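Local coordinates for putative lipoprotein LppA (PDB 2V7S) that is of unknown function but, as a lipoprotein confined to pathogenic mycobacteria, is probably anchored in the cell membrane by a lipid, at residues R65-A70 and W86-D91; A74-A79 and V138-A143; Q96-G101 and A117-F122; D161-V164 and Y169-R172. One frame throughout, in Å; residues are numbered along the deposited sequence.

Interaction 1: R65-A70 and W86-D91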
loop_
_atom_site.group_PDB
_atom_site.type_symbol
_atom_site.label_atom_id
_atom_site.label_comp_id
_atom_site.label_asym_id
_atom_site.label_seq_id
_atom_site.Cartn_x
_atom_site.Cartn_y
_atom_site.Cartn_z
ATOM N N ARG A 65 0.566 -29.625 -2.006
ATOM C CA ARG A 65 -0.036 -29.900 -3.302
ATOM C C ARG A 65 0.920 -29.604 -4.452
ATOM O O ARG A 65 0.931 -30.298 -5.465
ATOM C CB ARG A 65 -1.360 -29.098 -3.450
ATOM C CG ARG A 65 -2.540 -29.835 -2.692
ATOM C CD ARG A 65 -3.420 -28.975 -1.826
ATOM N NE ARG A 65 -4.256 -29.857 -0.996
ATOM C CZ ARG A 65 -3.915 -30.382 0.173
ATOM N NH1 ARG A 65 -2.765 -30.057 0.768
ATOM N NH2 ARG A 65 -4.757 -31.200 0.781
ATOM N N LEU A 66 1.721 -28.566 -4.279
ATOM C CA LEU A 66 2.693 -28.237 -5.297
ATOM C C LEU A 66 3.794 -29.259 -5.319
ATOM O O LEU A 66 4.280 -29.596 -6.390
ATOM C CB LEU A 66 3.332 -26.904 -5.007
ATOM C CG LEU A 66 3.418 -26.089 -6.278
ATOM C CD1 LEU A 66 1.969 -25.833 -6.846
ATOM C CD2 LEU A 66 4.209 -24.798 -5.938
ATOM N N THR A 67 4.191 -29.760 -4.150
ATOM C CA THR A 67 5.201 -30.851 -4.123
ATOM C C THR A 67 4.656 -32.112 -4.797
ATOM O O THR A 67 5.391 -32.784 -5.551
ATOM C CB THR A 67 5.694 -31.131 -2.696
ATOM O OG1 THR A 67 6.332 -29.946 -2.226
ATOM C CG2 THR A 67 6.688 -32.313 -2.645
ATOM N N ALA A 68 3.381 -32.422 -4.551
ATOM C CA ALA A 68 2.714 -33.539 -5.266
ATOM C C ALA A 68 2.744 -33.316 -6.789
ATOM O O ALA A 68 2.907 -34.255 -7.548
ATOM C CB ALA A 68 1.251 -33.727 -4.801
ATOM N N THR A 69 2.565 -32.080 -7.216
ATOM C CA THR A 69 2.574 -31.769 -8.656
ATOM C C THR A 69 3.973 -31.952 -9.222
ATOM O O THR A 69 4.134 -32.444 -10.339
ATOM C CB THR A 69 2.046 -30.345 -8.919
ATOM O OG1 THR A 69 0.623 -30.377 -8.718
ATOM C CG2 THR A 69 2.334 -29.895 -10.380
ATOM N N ALA A 70 4.985 -31.553 -8.457
ATOM C CA ALA A 70 6.368 -31.768 -8.901
ATOM C C ALA A 70 6.631 -33.250 -9.120
ATOM O O ALA A 70 7.284 -33.607 -10.125
ATOM C CB ALA A 70 7.399 -31.195 -7.877
ATOM N N TRP A 86 14.743 -39.619 -11.103
ATOM C CA TRP A 86 14.655 -38.393 -10.318
ATOM C C TRP A 86 14.583 -38.700 -8.838
ATOM O O TRP A 86 14.292 -39.826 -8.433
ATOM C CB TRP A 86 13.444 -37.544 -10.732
ATOM C CG TRP A 86 12.108 -38.132 -10.355
ATOM C CD1 TRP A 86 11.387 -39.067 -11.053
ATOM C CD2 TRP A 86 11.351 -37.836 -9.181
ATOM N NE1 TRP A 86 10.213 -39.353 -10.384
ATOM C CE2 TRP A 86 10.174 -38.625 -9.225
ATOM C CE3 TRP A 86 11.551 -36.979 -8.098
ATOM C CZ2 TRP A 86 9.177 -38.567 -8.225
ATOM C CZ3 TRP A 86 10.569 -36.921 -7.081
ATOM C CH2 TRP A 86 9.385 -37.708 -7.174
ATOM N N LYS A 87 14.862 -37.675 -8.037
ATOM C CA LYS A 87 14.590 -37.712 -6.594
ATOM C C LYS A 87 14.304 -36.279 -6.140
ATOM O O LYS A 87 14.706 -35.316 -6.813
ATOM C CB LYS A 87 15.802 -38.265 -5.831
ATOM C CG LYS A 87 17.056 -37.384 -5.915
ATOM C CD LYS A 87 18.270 -38.023 -5.195
ATOM C CE LYS A 87 19.394 -37.014 -5.013
ATOM N NZ LYS A 87 20.428 -37.458 -3.949
ATOM N N PHE A 88 13.616 -36.145 -5.007
ATOM C CA PHE A 88 13.603 -34.902 -4.307
ATOM C C PHE A 88 14.993 -34.669 -3.775
ATOM O O PHE A 88 15.627 -35.563 -3.260
ATOM C CB PHE A 88 12.566 -34.897 -3.190
ATOM C CG PHE A 88 11.178 -34.799 -3.704
ATOM C CD1 PHE A 88 10.269 -35.827 -3.491
ATOM C CD2 PHE A 88 10.789 -33.679 -4.437
ATOM C CE1 PHE A 88 8.943 -35.725 -4.006
ATOM C CE2 PHE A 88 9.502 -33.555 -4.941
ATOM C CZ PHE A 88 8.577 -34.592 -4.731
ATOM N N ASP A 89 15.486 -33.456 -3.940
ATOM C CA ASP A 89 16.813 -33.099 -3.464
ATOM C C ASP A 89 16.854 -33.370 -1.965
ATOM O O ASP A 89 16.008 -32.905 -1.226
ATOM C CB ASP A 89 17.027 -31.620 -3.754
ATOM C CG ASP A 89 18.462 -31.157 -3.565
ATOM O OD1 ASP A 89 19.249 -31.731 -2.767
ATOM O OD2 ASP A 89 18.785 -30.160 -4.244
ATOM N N ASP A 90 17.862 -34.103 -1.526
ATOM C CA ASP A 90 17.952 -34.513 -0.142
ATOM C C ASP A 90 18.857 -33.584 0.688
ATOM O O ASP A 90 19.046 -33.810 1.881
ATOM C CB ASP A 90 18.459 -35.965 -0.069
ATOM C CG ASP A 90 19.730 -36.165 -0.836
ATOM O OD1 ASP A 90 20.714 -36.680 -0.249
ATOM O OD2 ASP A 90 19.763 -35.781 -2.031
ATOM N N ASP A 91 19.400 -32.536 0.075
ATOM C CA ASP A 91 20.295 -31.655 0.845
ATOM C C ASP A 91 19.490 -30.965 1.948
ATOM O O ASP A 91 18.432 -30.401 1.659
ATOM C CB ASP A 91 20.994 -30.650 -0.038
ATOM C CG ASP A 91 21.879 -29.722 0.753
ATOM O OD1 ASP A 91 21.385 -28.707 1.260
ATOM O OD2 ASP A 91 23.074 -30.007 0.883
#
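F88 reaches from its strand to helix 59-80 and touches T67 and A70, one helical turn apart. The contact between the segments is apolar. The methyl CG2 of T67 comes obliquely onto the far end of the ring, 3.6 Å from F88 CZ, while A70 CB sits at the ring edge, 4.3 Å from F88 CE2. T67 turns its two branches to different tasks: CG2 stands anti to the backbone N and meets F88, and OG1, beside that N (chi1 -62°), bonds to R63 O and takes the N-H of N118.

Among the aromatic groups, W86 covers one face of F88. Its CZ3 lies 3.6 Å above the plane of the F88 ring, over the centre, so the indole drives its rim into the face of the phenyl. The indole N-H is taken up by D75 of the same helix.

Two polar contacts brace the 86-91 segment itself. K87 NZ makes a 2.6 Å salt bridge to D90 OD2, coming from above the carboxylate plane. D89 OD1 accepts from D91 N at 3.0 Å (N-H...O 165°), closing an Asx turn, and D91 in turn N-caps helix 92-100 by accepting from I94 N. A glycerol, probably from crystallisation, bonds to F88 N.

Taken together this is helix-on-sheet packing at a margin: strand 86-88 is outermost within the chain in a six-stranded antiparallel sheet, and the alternate residues W86 and F88 point to the face that helix 59-80 lies across.

Interaction 2: A74-A79 and V138-A143; sequences ADRVSA and VREEAA
R76 and E140 both carry CG anti to the carbonyl carbon (chi1 -75° in each), and from there the arginine bends at chi3 while the glutamate runs out extended, so that the two side chains cross at about a right angle. E141 instead folds at chi2 (-66°) and comes at R76 from the opposite direction. The outcome is a salt-bridge network between helices 59-80 and 128-143, with one guanidinium held by two successive glutamates. Its hold on E140 is end-on: NH1 and NH2 of R76 both bond to the single oxygen OE1 of E140, which they meet nearly along its C-O axis with the two flat groups almost coplanar. The E141 carboxylate is turned steeply, 77° from the guanidinium plane, although its OE2 still lies at the guanidinium edge. Two acids beside one arginine would leave a negative excess, and K144 probably offsets it through its own salt bridge to E141 OE1. R76 also packs on I137, as does V77, which touches A134 as well. R76 NH2 is the shared donor: it stands 2.9 Å from E140 OE1 and 2.9 Å from E141 OE2.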
loop_
_atom_site.group_PDB
_atom_site.type_symbol
_atom_site.label_atom_id
_atom_site.label_comp_id
_atom_site.label_asym_id
_atom_site.label_seq_id
_atom_site.Cartn_x
_atom_site.Cartn_y
_atom_site.Cartn_z
ATOM N N ALA A 74 7.721 -35.047 -12.563
ATOM C CA ALA A 74 8.971 -35.808 -12.569
ATOM C C ALA A 74 8.698 -37.256 -12.997
ATOM O O ALA A 74 9.466 -37.819 -13.776
ATOM C CB ALA A 74 9.624 -35.740 -11.171
ATOM N N ASP A 75 7.622 -37.853 -12.485
ATOM C CA ASP A 75 7.223 -39.228 -12.848
ATOM C C ASP A 75 6.880 -39.370 -14.324
ATOM O O ASP A 75 7.354 -40.285 -14.967
ATOM C CB ASP A 75 6.053 -39.747 -11.993
ATOM C CG ASP A 75 6.520 -40.276 -10.658
ATOM O OD1 ASP A 75 7.692 -40.665 -10.559
ATOM O OD2 ASP A 75 5.734 -40.329 -9.709
ATOM N N ARG A 76 6.091 -38.453 -14.843
ATOM C CA ARG A 76 5.688 -38.422 -16.245
ATOM C C ARG A 76 6.945 -38.183 -17.129
ATOM O O ARG A 76 7.101 -38.786 -18.189
ATOM C CB ARG A 76 4.668 -37.281 -16.447
ATOM C CG ARG A 76 3.203 -37.555 -15.915
ATOM C CD ARG A 76 2.265 -36.476 -16.447
ATOM N NE ARG A 76 2.201 -36.658 -17.898
ATOM C CZ ARG A 76 1.827 -35.757 -18.790
ATOM N NH1 ARG A 76 1.844 -36.085 -20.076
ATOM N NH2 ARG A 76 1.440 -34.548 -18.415
ATOM N N VAL A 77 7.844 -37.320 -16.660
ATOM C CA VAL A 77 9.082 -37.051 -17.411
ATOM C C VAL A 77 9.929 -38.308 -17.492
ATOM O O VAL A 77 10.372 -38.700 -18.570
ATOM C CB VAL A 77 9.895 -35.847 -16.851
ATOM C CG1 VAL A 77 11.275 -35.793 -17.517
ATOM C CG2 VAL A 77 9.142 -34.551 -17.130
ATOM N N SER A 78 10.140 -38.943 -16.351
ATOM C CA SER A 78 10.909 -40.187 -16.271
ATOM C C SER A 78 10.267 -41.318 -17.075
ATOM O O SER A 78 10.977 -42.155 -17.650
ATOM C CB SER A 78 11.073 -40.603 -14.818
ATOM O OG SER A 78 11.888 -39.656 -14.144
ATOM N N ALA A 79 8.939 -41.342 -17.145
ATOM C CA ALA A 79 8.258 -42.382 -17.917
ATOM C C ALA A 79 8.260 -42.114 -19.435
ATOM O O ALA A 79 8.138 -43.041 -20.244
ATOM C CB ALA A 79 6.865 -42.614 -17.395
ATOM N N VAL A 138 5.969 -30.330 -18.562
ATOM C CA VAL A 138 5.893 -29.198 -17.605
ATOM C C VAL A 138 4.791 -28.238 -18.048
ATOM O O VAL A 138 3.962 -27.803 -17.236
ATOM C CB VAL A 138 7.252 -28.425 -17.446
ATOM C CG1 VAL A 138 7.106 -27.230 -16.512
ATOM C CG2 VAL A 138 8.365 -29.334 -16.917
ATOM N N ARG A 139 4.773 -27.918 -19.348
ATOM C CA ARG A 139 3.745 -27.044 -19.890
ATOM C C ARG A 139 2.341 -27.550 -19.623
ATOM O O ARG A 139 1.497 -26.774 -19.206
ATOM C CB ARG A 139 3.942 -26.833 -21.389
ATOM C CG ARG A 139 2.954 -25.841 -22.007
ATOM C CD ARG A 139 3.028 -25.854 -23.522
ATOM N NE ARG A 139 2.541 -27.109 -24.084
ATOM C CZ ARG A 139 1.259 -27.474 -24.102
ATOM N NH1 ARG A 139 0.914 -28.633 -24.647
ATOM N NH2 ARG A 139 0.323 -26.691 -23.562
ATOM N N GLU A 140 2.096 -28.834 -19.872
ATOM C CA GLU A 140 0.778 -29.423 -19.630
ATOM C C GLU A 140 0.335 -29.291 -18.187
ATOM O O GLU A 140 -0.827 -28.946 -17.927
ATOM C CB GLU A 140 0.760 -30.884 -20.047
ATOM C CG GLU A 140 0.702 -31.089 -21.551
ATOM C CD GLU A 140 0.780 -32.540 -21.934
ATOM O OE1 GLU A 140 0.936 -33.397 -21.028
ATOM O OE2 GLU A 140 0.674 -32.826 -23.141
ATOM N N GLU A 141 1.253 -29.531 -17.247
ATOM C CA GLU A 141 0.889 -29.490 -15.822
ATOM C C GLU A 141 0.771 -28.061 -15.334
ATOM O O GLU A 141 -0.175 -27.730 -14.604
ATOM C CB GLU A 141 1.873 -30.292 -14.961
ATOM C CG GLU A 141 2.000 -31.794 -15.375
ATOM C CD GLU A 141 0.728 -32.627 -15.156
ATOM O OE1 GLU A 141 -0.126 -32.239 -14.343
ATOM O OE2 GLU A 141 0.596 -33.707 -15.774
ATOM N N ALA A 142 1.689 -27.200 -15.769
ATOM C CA ALA A 142 1.617 -25.772 -15.403
ATOM C C ALA A 142 0.296 -25.133 -15.844
ATOM O O ALA A 142 -0.255 -24.297 -15.128
ATOM C CB ALA A 142 2.791 -24.992 -15.992
ATOM N N ALA A 143 -0.216 -25.528 -17.012
ATOM C CA ALA A 143 -1.450 -24.932 -17.536
ATOM C C ALA A 143 -2.618 -25.174 -16.568
ATOM O O ALA A 143 -3.557 -24.358 -16.497
ATOM C CB ALA A 143 -1.785 -25.467 -18.932
#

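Interaction 3: Q96-G101 and A117-F122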
loop_
_atom_site.group_PDB
_atom_site.type_symbol
_atom_site.label_atom_id
_atom_site.label_comp_id
_atom_site.label_asym_id
_atom_site.label_seq_id
_atom_site.Cartn_x
_atom_site.Cartn_y
_atom_site.Cartn_z
ATOM N N GLN A 96 15.291 -27.100 3.857
ATOM C CA GLN A 96 14.846 -26.022 4.730
ATOM C C GLN A 96 14.435 -24.791 3.922
ATOM O O GLN A 96 13.424 -24.191 4.196
ATOM C CB GLN A 96 15.936 -25.640 5.731
ATOM C CG GLN A 96 15.467 -24.593 6.737
ATOM C CD GLN A 96 14.319 -25.111 7.582
ATOM O OE1 GLN A 96 13.139 -24.850 7.293
ATOM N NE2 GLN A 96 14.655 -25.884 8.615
ATOM N N SER A 97 15.248 -24.423 2.938
ATOM C CA SER A 97 14.940 -23.307 2.057
ATOM C C SER A 97 13.606 -23.480 1.328
ATOM O O SER A 97 12.774 -22.560 1.309
ATOM C CB SER A 97 16.082 -23.087 1.061
ATOM O OG SER A 97 15.784 -21.987 0.239
ATOM N N ASP A 98 13.376 -24.648 0.738
ATOM C CA ASP A 98 12.102 -24.887 0.067
ATOM C C ASP A 98 10.946 -24.785 1.060
ATOM O O ASP A 98 9.943 -24.157 0.764
ATOM C CB ASP A 98 12.060 -26.254 -0.599
ATOM C CG ASP A 98 13.072 -26.385 -1.724
ATOM O OD1 ASP A 98 13.603 -25.341 -2.186
ATOM O OD2 ASP A 98 13.347 -27.538 -2.114
ATOM N N ARG A 99 11.135 -25.390 2.225
ATOM C CA ARG A 99 10.138 -25.388 3.313
ATOM C C ARG A 99 9.715 -23.962 3.712
ATOM O O ARG A 99 8.529 -23.668 3.872
ATOM C CB ARG A 99 10.721 -26.147 4.516
ATOM C CG ARG A 99 9.799 -26.318 5.708
ATOM C CD ARG A 99 10.534 -27.030 6.872
ATOM N NE ARG A 99 11.161 -28.278 6.428
ATOM C CZ ARG A 99 12.364 -28.708 6.815
ATOM N NH1 ARG A 99 13.098 -28.000 7.665
ATOM N NH2 ARG A 99 12.839 -29.856 6.344
ATOM N N ASN A 100 10.690 -23.080 3.835
ATOM C CA ASN A 100 10.460 -21.667 4.181
ATOM C C ASN A 100 9.706 -20.825 3.137
ATOM O O ASN A 100 9.162 -19.766 3.462
ATOM C CB ASN A 100 11.810 -21.008 4.448
ATOM C CG ASN A 100 12.473 -21.514 5.716
ATOM O OD1 ASN A 100 11.855 -22.211 6.538
ATOM N ND2 ASN A 100 13.758 -21.186 5.869
ATOM N N GLY A 101 9.738 -21.256 1.881
ATOM C CA GLY A 101 9.049 -20.566 0.791
ATOM C C GLY A 101 9.660 -19.235 0.341
ATOM O O GLY A 101 10.767 -18.884 0.741
ATOM N N ALA A 117 7.793 -25.833 -4.128
ATOM C CA ALA A 117 7.684 -27.292 -4.086
ATOM C C ALA A 117 9.081 -27.904 -3.736
ATOM O O ALA A 117 10.139 -27.326 -4.112
ATOM C CB ALA A 117 7.157 -27.770 -5.425
ATOM N N ASN A 118 9.130 -29.032 -3.005
ATOM C CA ASN A 118 10.442 -29.681 -2.785
ATOM C C ASN A 118 11.145 -29.770 -4.148
ATOM O O ASN A 118 10.536 -30.238 -5.119
ATOM C CB ASN A 118 10.293 -31.088 -2.198
ATOM C CG ASN A 118 9.651 -31.101 -0.816
ATOM O OD1 ASN A 118 9.341 -30.072 -0.232
ATOM N ND2 ASN A 118 9.433 -32.288 -0.301
ATOM N N SER A 119 12.391 -29.302 -4.211
ATOM C CA SER A 119 13.208 -29.358 -5.427
ATOM C C SER A 119 13.404 -30.802 -5.937
ATOM O O SER A 119 13.634 -31.719 -5.163
ATOM C CB SER A 119 14.590 -28.750 -5.194
ATOM O OG SER A 119 14.488 -27.451 -4.611
ATOM N N VAL A 120 13.307 -30.961 -7.252
ATOM C CA VAL A 120 13.432 -32.239 -7.924
ATOM C C VAL A 120 14.782 -32.214 -8.642
ATOM O O VAL A 120 15.084 -31.228 -9.323
ATOM C CB VAL A 120 12.297 -32.454 -8.935
ATOM C CG1 VAL A 120 12.675 -33.564 -9.935
ATOM C CG2 VAL A 120 10.953 -32.829 -8.214
HETATM N N MSE A 121 15.592 -33.269 -8.459
HETATM C CA MSE A 121 16.866 -33.420 -9.175
HETATM C C MSE A 121 16.783 -34.611 -10.139
HETATM O O MSE A 121 16.492 -35.727 -9.692
HETATM C CB MSE A 121 17.952 -33.756 -8.164
HETATM C CG MSE A 121 19.297 -34.057 -8.813
HETATM SE SE MSE A 121 20.128 -32.380 -9.318
HETATM C CE MSE A 121 20.484 -31.727 -7.464
ATOM N N PHE A 122 17.086 -34.420 -11.428
ATOM C CA PHE A 122 17.020 -35.559 -12.371
ATOM C C PHE A 122 18.385 -36.266 -12.380
ATOM O O PHE A 122 19.391 -35.654 -12.066
ATOM C CB PHE A 122 16.594 -35.128 -13.786
ATOM C CG PHE A 122 15.150 -34.651 -13.856
ATOM C CD1 PHE A 122 14.858 -33.294 -13.772
ATOM C CD2 PHE A 122 14.111 -35.565 -13.999
ATOM C CE1 PHE A 122 13.519 -32.844 -13.815
ATOM C CE2 PHE A 122 12.744 -35.130 -14.019
ATOM C CZ PHE A 122 12.490 -33.742 -13.953
#
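D98 sets out from helix 92-100 toward the chain leading into strand 120-122, and its carboxylate reaches S119, which receives it with backbone and side chain together. The carboxylate is not met in its own plane: the N-H of S119 comes to D98 OD2 from well above it, at 2.9 Å and close to straight (160°). This is the definite bond. The hydroxyl approaches the same oxygen, with S119 OG 2.7 Å from D98 OD2. With OG anti to the carbonyl carbon and beside the backbone N (chi1 -51°), the hydroxyl is folded back toward its own N-H. N182 OD1, on the next strand of the sheet, is also within reach of the one hydroxyl proton, and which of the two acceptors takes it is not settled.

The other carboxylate oxygen stands farther off, D98 OD1 being 3.3 Å from S119 OG. Main chain closes in alongside: N118 CA lies 3.7 Å from D98 OD2. D98 is buried, and R63 of helix 59-80 packs against it, which may help to offset its charge. N118 starts its side chain away from helix 92-100 and packs on F88.

D98 thus pins helix 92-100 to the chain around S119, next to strand 120-122. That strand runs antiparallel between 86-88 and 179-184, S119 pairing through its backbone with D89, while V120 on the sheet face packs against A70 and A74 of helix 59-80.

Interaction 4: D161-V164 and Y169-R172; sequences DYDV and YEFR
V164 O is met by two groups of the facing strand: F171 N donates to it at 2.8 Å in an almost straight bond, and E170 CA leans in with a C-H...O contact of 3.5 Å. The return bond, V164 N to F171 O at 3.0 Å, makes this a hydrogen-bonded antiparallel pair in the beta hairpin of strands 160-166 and 169-175. Next to it, D163 and R172 form the non-hydrogen-bonded pair.

V164 and F171 face the helices, with V164 CG1 3.9 Å from F171 CB. The ring of F171, its CG beside the backbone N (chi1 -66°), leads off toward T69 and I73 while A142 packs against both side chains.

D161, D163, E170 and R172 gather on the other face. R172, fully extended, runs across D163 to grip D161 side-on: R172 NE bonds to D161 OD1 at 3.0 Å, nearly straight (174°), and R172 NH1 to D161 OD2 at 2.9 Å. D163 OD2 lies well out of the guanidinium plane, a long salt bridge of charge alone, and packs at the arginine's methylenes. D163 OD1 accepts from Q165.

D163 OD2 is also 2.5 Å from E170 OE2, the carboxylate planes turned 69° apart. So short an approach between two acids suggests that one of them is protonated, its pKa probably raised by the other despite the nearby arginine.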
loop_
_atom_site.group_PDB
_atom_site.type_symbol
_atom_site.label_atom_id
_atom_site.label_comp_id
_atom_site.label_asym_id
_atom_site.label_seq_id
_atom_site.Cartn_x
_atom_site.Cartn_y
_atom_site.Cartn_z
ATOM N N ASP A 161 16.878 -24.283 -20.603
ATOM C CA ASP A 161 15.991 -23.623 -19.657
ATOM C C ASP A 161 14.608 -23.595 -20.285
ATOM O O ASP A 161 14.472 -23.296 -21.488
ATOM C CB ASP A 161 16.468 -22.203 -19.442
ATOM C CG ASP A 161 15.760 -21.517 -18.308
ATOM O OD1 ASP A 161 15.026 -22.182 -17.542
ATOM O OD2 ASP A 161 15.972 -20.303 -18.170
ATOM N N TYR A 162 13.614 -23.942 -19.487
ATOM C CA TYR A 162 12.228 -23.804 -19.869
ATOM C C TYR A 162 11.504 -23.245 -18.675
ATOM O O TYR A 162 11.494 -23.854 -17.604
ATOM C CB TYR A 162 11.590 -25.144 -20.303
ATOM C CG TYR A 162 10.125 -24.968 -20.634
ATOM C CD1 TYR A 162 9.145 -25.371 -19.738
ATOM C CD2 TYR A 162 9.723 -24.347 -21.828
ATOM C CE1 TYR A 162 7.794 -25.185 -20.005
ATOM C CE2 TYR A 162 8.352 -24.155 -22.108
ATOM C CZ TYR A 162 7.410 -24.590 -21.186
ATOM O OH TYR A 162 6.063 -24.416 -21.385
ATOM N N ASP A 163 10.862 -22.091 -18.855
ATOM C CA ASP A 163 10.185 -21.470 -17.720
ATOM C C ASP A 163 8.769 -21.100 -18.194
ATOM O O ASP A 163 8.610 -20.591 -19.307
ATOM C CB ASP A 163 11.000 -20.242 -17.300
ATOM C CG ASP A 163 10.505 -19.603 -16.009
ATOM O OD1 ASP A 163 9.524 -18.843 -16.065
ATOM O OD2 ASP A 163 11.131 -19.837 -14.945
ATOM N N VAL A 164 7.761 -21.406 -17.383
ATOM C CA VAL A 164 6.375 -21.043 -17.693
ATOM C C VAL A 164 5.716 -20.486 -16.419
ATOM O O VAL A 164 5.830 -21.085 -15.300
ATOM C CB VAL A 164 5.584 -22.206 -18.403
ATOM C CG1 VAL A 164 5.470 -23.455 -17.538
ATOM C CG2 VAL A 164 4.166 -21.737 -18.878
ATOM N N TYR A 169 2.069 -18.412 -10.393
ATOM C CA TYR A 169 2.926 -19.624 -10.378
ATOM C C TYR A 169 4.091 -19.505 -11.338
ATOM O O TYR A 169 4.060 -18.695 -12.310
ATOM C CB TYR A 169 2.130 -20.906 -10.704
ATOM C CG TYR A 169 1.049 -21.194 -9.699
ATOM C CD1 TYR A 169 -0.153 -20.458 -9.723
ATOM C CD2 TYR A 169 1.208 -22.195 -8.728
ATOM C CE1 TYR A 169 -1.168 -20.717 -8.824
ATOM C CE2 TYR A 169 0.195 -22.431 -7.787
ATOM C CZ TYR A 169 -0.976 -21.665 -7.857
ATOM O OH TYR A 169 -1.998 -21.874 -6.984
ATOM N N GLU A 170 5.140 -20.293 -11.056
ATOM C CA GLU A 170 6.285 -20.351 -11.957
ATOM C C GLU A 170 6.823 -21.780 -11.921
ATOM O O GLU A 170 7.093 -22.284 -10.851
ATOM C CB GLU A 170 7.372 -19.298 -11.614
ATOM C CG GLU A 170 8.653 -19.390 -12.555
ATOM C CD GLU A 170 9.781 -18.396 -12.234
ATOM O OE1 GLU A 170 9.699 -17.641 -11.237
ATOM O OE2 GLU A 170 10.783 -18.351 -12.983
ATOM N N PHE A 171 6.933 -22.419 -13.088
ATOM C CA PHE A 171 7.473 -23.781 -13.208
ATOM C C PHE A 171 8.722 -23.670 -14.007
ATOM O O PHE A 171 8.695 -23.100 -15.088
ATOM C CB PHE A 171 6.488 -24.701 -13.950
ATOM C CG PHE A 171 5.188 -24.960 -13.200
ATOM C CD1 PHE A 171 4.275 -23.935 -12.969
ATOM C CD2 PHE A 171 4.877 -26.242 -12.742
ATOM C CE1 PHE A 171 3.071 -24.194 -12.284
ATOM C CE2 PHE A 171 3.695 -26.485 -12.045
ATOM C CZ PHE A 171 2.797 -25.472 -11.822
ATOM N N ARG A 172 9.826 -24.244 -13.516
ATOM C CA ARG A 172 11.100 -24.091 -14.222
ATOM C C ARG A 172 11.890 -25.402 -14.265
ATOM O O ARG A 172 12.156 -26.021 -13.226
ATOM C CB ARG A 172 11.970 -23.027 -13.557
ATOM C CG ARG A 172 13.096 -22.570 -14.486
ATOM C CD ARG A 172 13.938 -21.483 -13.846
ATOM N NE ARG A 172 14.933 -20.998 -14.792
ATOM C CZ ARG A 172 15.877 -20.108 -14.501
ATOM N NH1 ARG A 172 16.726 -19.726 -15.443
ATOM N NH2 ARG A 172 15.979 -19.615 -13.265
#

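Helix 59-80 is the common thread: interactions 1 and 2 both use it, with centres about 13 Å apart, and W86 CD2 of the first packs 3.4 Å from A74 CB of the second. Interactions 1 and 3 have centres about 7 Å apart and meet where their strands pair, K87 O lying 2.8 Å from M121 N in a probable hydrogen bond. Interaction 4, farther across the same sheet, meets interaction 2 where V138 CG1 is 3.7 Å from F171 CB. Interactions 3 and 4 do not touch, their nearest atoms being about 7 Å apart. The function is unknown; glycerol, probably from the crystallisation liquor, is bound near F88, M121 and F122 and touches interactions 1 and 3.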